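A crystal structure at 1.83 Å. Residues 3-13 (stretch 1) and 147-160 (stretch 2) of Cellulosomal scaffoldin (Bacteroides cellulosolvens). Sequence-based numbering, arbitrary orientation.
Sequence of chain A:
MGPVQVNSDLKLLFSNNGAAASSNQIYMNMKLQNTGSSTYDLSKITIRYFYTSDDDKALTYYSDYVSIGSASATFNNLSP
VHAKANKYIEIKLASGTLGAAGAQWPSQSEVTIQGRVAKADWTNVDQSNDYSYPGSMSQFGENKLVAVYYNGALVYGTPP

Stretch 1, residues 3-13: PVQVNSDLKLL
Stretch 2 147-160: AVYYNGALVYGTPP

Stretch 2 forms a β-hairpin: strands 147-150 and 153-156 are joined by a type I' turn from Tyr150 to Ala153, with Asn151 (phi/psi 53°/34°) and Gly152 (87°/-5°) at its corners. Tyr150 N donates to Ala153 O (2.8 Å) and Ala153 N to Tyr150 O (3.1 Å). Further along, Val148 O accepts from Val155 N (2.8 Å) and weakly from Tyr156 N (3.3 Å), while Val148 N donates to Tyr156 O (2.9 Å). The doubled acceptor accompanies a break in extended geometry at Val155 (-116°/-16°). Stretch 1 runs as an extended loop from Val4 to Asn7, then enters a strand at Leu10 whose direction lies 61° from that of strand 153-156, with a closest axial approach of 6.7 Å. In register, Gln5 lies beside Leu154 (CA to CA 5.0 Å) and Lys11 beside Tyr156 (6.6 Å).

One direct hydrogen bond joins the stretches, from Val6 N to Leu154 O (2.9 Å, 141° at the hydrogen). The same carbonyl receives a weaker CA-H...O contact from Gln5 CA (3.3 Å to Leu154 O), so two successive loop residues approach it.

Five waters lie between polar atoms of the two stretches. Water 1 accepts from Leu154 N (3.0 Å) and donates weakly to Val4 O (3.3 Å). Gln5, with chi1 and chi2 both t, extends its amide so that OE1 accepts from water 2 (2.9 Å), which in turn accepts from Gly157 N (2.9 Å). Val155 O receives two waters: water 3 (2.5 Å), which also donates to Val6 O (2.7 Å) and accepts from Ser8 OG (2.8 Å), and water 4 (2.9 Å), which donates to Leu10 O (2.7 Å). Ser8, chi1 p, additionally accepts from Leu10 N at OG (3.1 Å). Water 5 donates to Leu12 O (2.7 Å) and lies 3.0 Å from Tyr156 OH.

Apolar side chains make the other main contacts. Leu10 (m, t) and Leu12 (t, p) both point toward the hairpin; Leu10 CD1 meets Val155 CG2 (3.9 Å; Val155 chi1 m), and Leu12 CD2 meets Val148 CG2 (3.7 Å; Val148 chi1 t). Leu12 CB sits over one face of the Tyr156 ring, 3.8 Å from its centroid and 18° off the normal, a CH-π contact; Tyr156 is t with chi2 97°. Nearer the solvent, Val6 (m) places CG2 3.8 Å from Val155 CG1 and CG1 4.1 Å from Ala153 CB, while Pro3 CD reaches Pro159 CG (4.1 Å) and Leu154 CD2 (4.4 Å; Leu154 t, p).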

# COMPACT_ATOMS: atom_id res chain seq x y z
N PRO A 3 -15.08 -3.42 5.89
CA PRO A 3 -16.14 -2.55 6.41
C PRO A 3 -16.79 -1.68 5.34
O PRO A 3 -16.70 -1.98 4.14
CB PRO A 3 -15.39 -1.68 7.42
CG PRO A 3 -14.36 -2.60 7.97
CD PRO A 3 -13.95 -3.51 6.83
N VAL A 4 -17.45 -0.61 5.78
CA VAL A 4 -18.07 0.33 4.86
C VAL A 4 -17.03 1.32 4.34
O VAL A 4 -16.25 1.89 5.10
CB VAL A 4 -19.23 1.11 5.53
CG1 VAL A 4 -20.32 0.15 5.98
CG2 VAL A 4 -18.73 1.94 6.70
N GLN A 5 -17.04 1.51 3.03
CA GLN A 5 -16.14 2.45 2.38
C GLN A 5 -16.77 3.85 2.35
O GLN A 5 -17.79 4.06 1.68
CB GLN A 5 -15.86 1.97 0.96
CG GLN A 5 -14.93 2.82 0.13
CD GLN A 5 -14.42 2.07 -1.08
OE1 GLN A 5 -13.94 0.93 -0.96
NE2 GLN A 5 -14.52 2.68 -2.24
N VAL A 6 -16.18 4.79 3.07
CA VAL A 6 -16.72 6.15 3.06
C VAL A 6 -16.38 6.81 1.74
O VAL A 6 -15.38 6.47 1.09
CB VAL A 6 -16.20 6.99 4.24
CG1 VAL A 6 -16.36 6.22 5.56
CG2 VAL A 6 -14.74 7.37 4.02
N ASN A 7 -17.23 7.72 1.30
CA ASN A 7 -17.00 8.41 0.05
C ASN A 7 -15.73 9.23 0.10
O ASN A 7 -15.34 9.78 1.14
CB ASN A 7 -18.20 9.28 -0.32
CG ASN A 7 -19.41 8.46 -0.72
OD1 ASN A 7 -19.31 7.25 -0.94
ND2 ASN A 7 -20.56 9.11 -0.83
N SER A 8 -15.06 9.30 -1.04
CA SER A 8 -13.91 10.13 -1.20
C SER A 8 -13.67 10.14 -2.68
O SER A 8 -14.35 9.41 -3.42
CB SER A 8 -12.70 9.52 -0.47
OG SER A 8 -12.15 8.46 -1.23
N ASP A 9 -12.72 10.94 -3.13
CA ASP A 9 -12.35 10.90 -4.54
C ASP A 9 -10.98 10.23 -4.68
O ASP A 9 -10.24 10.50 -5.64
CB ASP A 9 -12.34 12.33 -5.11
CG ASP A 9 -13.72 12.99 -5.09
OD1 ASP A 9 -14.74 12.27 -5.24
OD2 ASP A 9 -13.79 14.24 -4.94
N LEU A 10 -10.64 9.38 -3.72
CA LEU A 10 -9.32 8.73 -3.70
C LEU A 10 -9.33 7.39 -4.43
O LEU A 10 -10.27 6.60 -4.28
CB LEU A 10 -8.86 8.54 -2.26
CG LEU A 10 -8.57 9.80 -1.45
CD1 LEU A 10 -8.35 9.47 0.02
CD2 LEU A 10 -7.37 10.53 -2.02
N LYS A 11 -8.29 7.14 -5.21
CA LYS A 11 -8.17 5.89 -5.96
C LYS A 11 -6.74 5.38 -5.92
O LYS A 11 -5.80 6.17 -6.01
CB LYS A 11 -8.62 6.14 -7.39
CG LYS A 11 -8.31 5.06 -8.38
CD LYS A 11 -8.93 5.41 -9.74
CE LYS A 11 -8.38 4.54 -10.86
NZ LYS A 11 -8.98 4.89 -12.19
N LEU A 12 -6.57 4.07 -5.76
CA LEU A 12 -5.23 3.49 -5.69
C LEU A 12 -4.93 2.68 -6.93
O LEU A 12 -5.73 1.83 -7.33
CB LEU A 12 -5.10 2.58 -4.46
CG LEU A 12 -3.72 2.02 -4.15
CD1 LEU A 12 -2.77 3.15 -3.80
CD2 LEU A 12 -3.77 1.01 -3.01
N LEU A 13 -3.79 2.96 -7.54
CA LEU A 13 -3.25 2.13 -8.60
C LEU A 13 -2.09 1.34 -8.01
O LEU A 13 -1.39 1.83 -7.11
CB LEU A 13 -2.78 2.98 -9.79
CG LEU A 13 -3.87 3.81 -10.49
CD1 LEU A 13 -3.25 4.75 -11.52
CD2 LEU A 13 -4.91 2.91 -11.14
N ALA A 147 -5.70 -2.00 1.10
CA ALA A 147 -6.68 -1.05 1.65
C ALA A 147 -6.05 0.30 1.94
O ALA A 147 -4.91 0.37 2.41
CB ALA A 147 -7.31 -1.60 2.92
N VAL A 148 -6.82 1.36 1.69
CA VAL A 148 -6.38 2.72 2.01
C VAL A 148 -7.38 3.36 2.98
O VAL A 148 -8.59 3.23 2.80
CB VAL A 148 -6.35 3.57 0.76
CG1 VAL A 148 -5.77 4.96 1.09
CG2 VAL A 148 -5.54 2.88 -0.34
N TYR A 149 -6.86 4.04 3.99
CA TYR A 149 -7.69 4.68 5.00
C TYR A 149 -7.37 6.17 5.08
O TYR A 149 -6.23 6.57 4.88
CB TYR A 149 -7.45 4.06 6.36
CG TYR A 149 -7.67 2.56 6.37
CD1 TYR A 149 -8.84 2.02 6.89
CD2 TYR A 149 -6.73 1.70 5.82
CE1 TYR A 149 -9.05 0.65 6.90
CE2 TYR A 149 -6.94 0.34 5.82
CZ TYR A 149 -8.09 -0.18 6.36
OH TYR A 149 -8.27 -1.53 6.35
N TYR A 150 -8.39 6.97 5.38
CA TYR A 150 -8.17 8.38 5.62
C TYR A 150 -8.70 8.70 7.01
O TYR A 150 -9.88 8.52 7.28
CB TYR A 150 -8.86 9.22 4.55
CG TYR A 150 -8.43 10.66 4.59
CD1 TYR A 150 -7.21 11.04 4.07
CD2 TYR A 150 -9.24 11.63 5.17
CE1 TYR A 150 -6.80 12.36 4.10
CE2 TYR A 150 -8.84 12.95 5.20
CZ TYR A 150 -7.63 13.31 4.67
OH TYR A 150 -7.23 14.63 4.71
N ASN A 151 -7.80 9.12 7.89
CA ASN A 151 -8.14 9.24 9.30
C ASN A 151 -8.74 7.97 9.89
O ASN A 151 -9.62 8.02 10.75
CB ASN A 151 -9.12 10.39 9.50
CG ASN A 151 -8.48 11.57 10.14
OD1 ASN A 151 -7.27 11.59 10.35
ND2 ASN A 151 -9.27 12.58 10.45
N GLY A 152 -8.29 6.82 9.41
CA GLY A 152 -8.76 5.56 9.95
C GLY A 152 -10.02 5.02 9.31
O GLY A 152 -10.46 3.92 9.64
N ALA A 153 -10.62 5.78 8.40
CA ALA A 153 -11.81 5.32 7.69
C ALA A 153 -11.45 4.76 6.32
O ALA A 153 -10.74 5.39 5.54
CB ALA A 153 -12.81 6.45 7.54
N LEU A 154 -11.96 3.57 6.03
CA LEU A 154 -11.73 2.93 4.73
C LEU A 154 -12.21 3.74 3.55
O LEU A 154 -13.40 4.05 3.43
CB LEU A 154 -12.40 1.55 4.71
CG LEU A 154 -12.19 0.69 3.47
CD1 LEU A 154 -10.70 0.40 3.26
CD2 LEU A 154 -12.98 -0.61 3.60
N VAL A 155 -11.30 4.08 2.64
CA VAL A 155 -11.66 4.82 1.44
C VAL A 155 -11.44 4.03 0.15
O VAL A 155 -11.96 4.39 -0.91
CB VAL A 155 -10.90 6.18 1.34
CG1 VAL A 155 -11.33 7.15 2.44
CG2 VAL A 155 -9.39 5.94 1.39
N TYR A 156 -10.67 2.94 0.22
CA TYR A 156 -10.39 2.15 -0.99
C TYR A 156 -9.98 0.74 -0.62
O TYR A 156 -9.27 0.53 0.36
CB TYR A 156 -9.30 2.79 -1.85
CG TYR A 156 -8.94 1.95 -3.08
CD1 TYR A 156 -9.50 2.24 -4.31
CD2 TYR A 156 -8.06 0.88 -2.99
CE1 TYR A 156 -9.20 1.49 -5.43
CE2 TYR A 156 -7.75 0.11 -4.11
CZ TYR A 156 -8.33 0.42 -5.33
OH TYR A 156 -8.05 -0.31 -6.47
N GLY A 157 -10.45 -0.22 -1.41
CA GLY A 157 -9.97 -1.59 -1.28
C GLY A 157 -10.81 -2.42 -0.34
O GLY A 157 -11.73 -1.91 0.29
N THR A 158 -10.45 -3.70 -0.24
CA THR A 158 -11.20 -4.68 0.53
C THR A 158 -10.30 -5.41 1.50
O THR A 158 -9.58 -6.33 1.11
CB THR A 158 -11.78 -5.76 -0.42
OG1 THR A 158 -12.50 -5.12 -1.48
CG2 THR A 158 -12.70 -6.73 0.33
N PRO A 159 -10.32 -5.00 2.78
CA PRO A 159 -9.59 -5.64 3.86
C PRO A 159 -10.05 -7.09 3.97
O PRO A 159 -11.19 -7.38 3.60
CB PRO A 159 -10.05 -4.87 5.10
CG PRO A 159 -10.54 -3.57 4.59
CD PRO A 159 -11.13 -3.86 3.26
N PRO A 160 -9.18 -7.99 4.45
CA PRO A 160 -9.56 -9.40 4.66
C PRO A 160 -10.74 -9.53 5.62
O PRO A 160 -10.88 -8.74 6.55
CB PRO A 160 -8.30 -10.00 5.31
CG PRO A 160 -7.18 -9.10 4.92
CD PRO A 160 -7.79 -7.72 4.84
OXT PRO A 160 -11.57 -10.44 5.49
O HOH W 1 -14.24 2.52 7.69
O HOH W 2 -12.55 0.17 -3.42
O HOH W 3 -13.75 6.17 -1.07
O HOH W 4 -11.88 4.48 -3.82
O HOH W 5 -5.09 -0.61 -6.26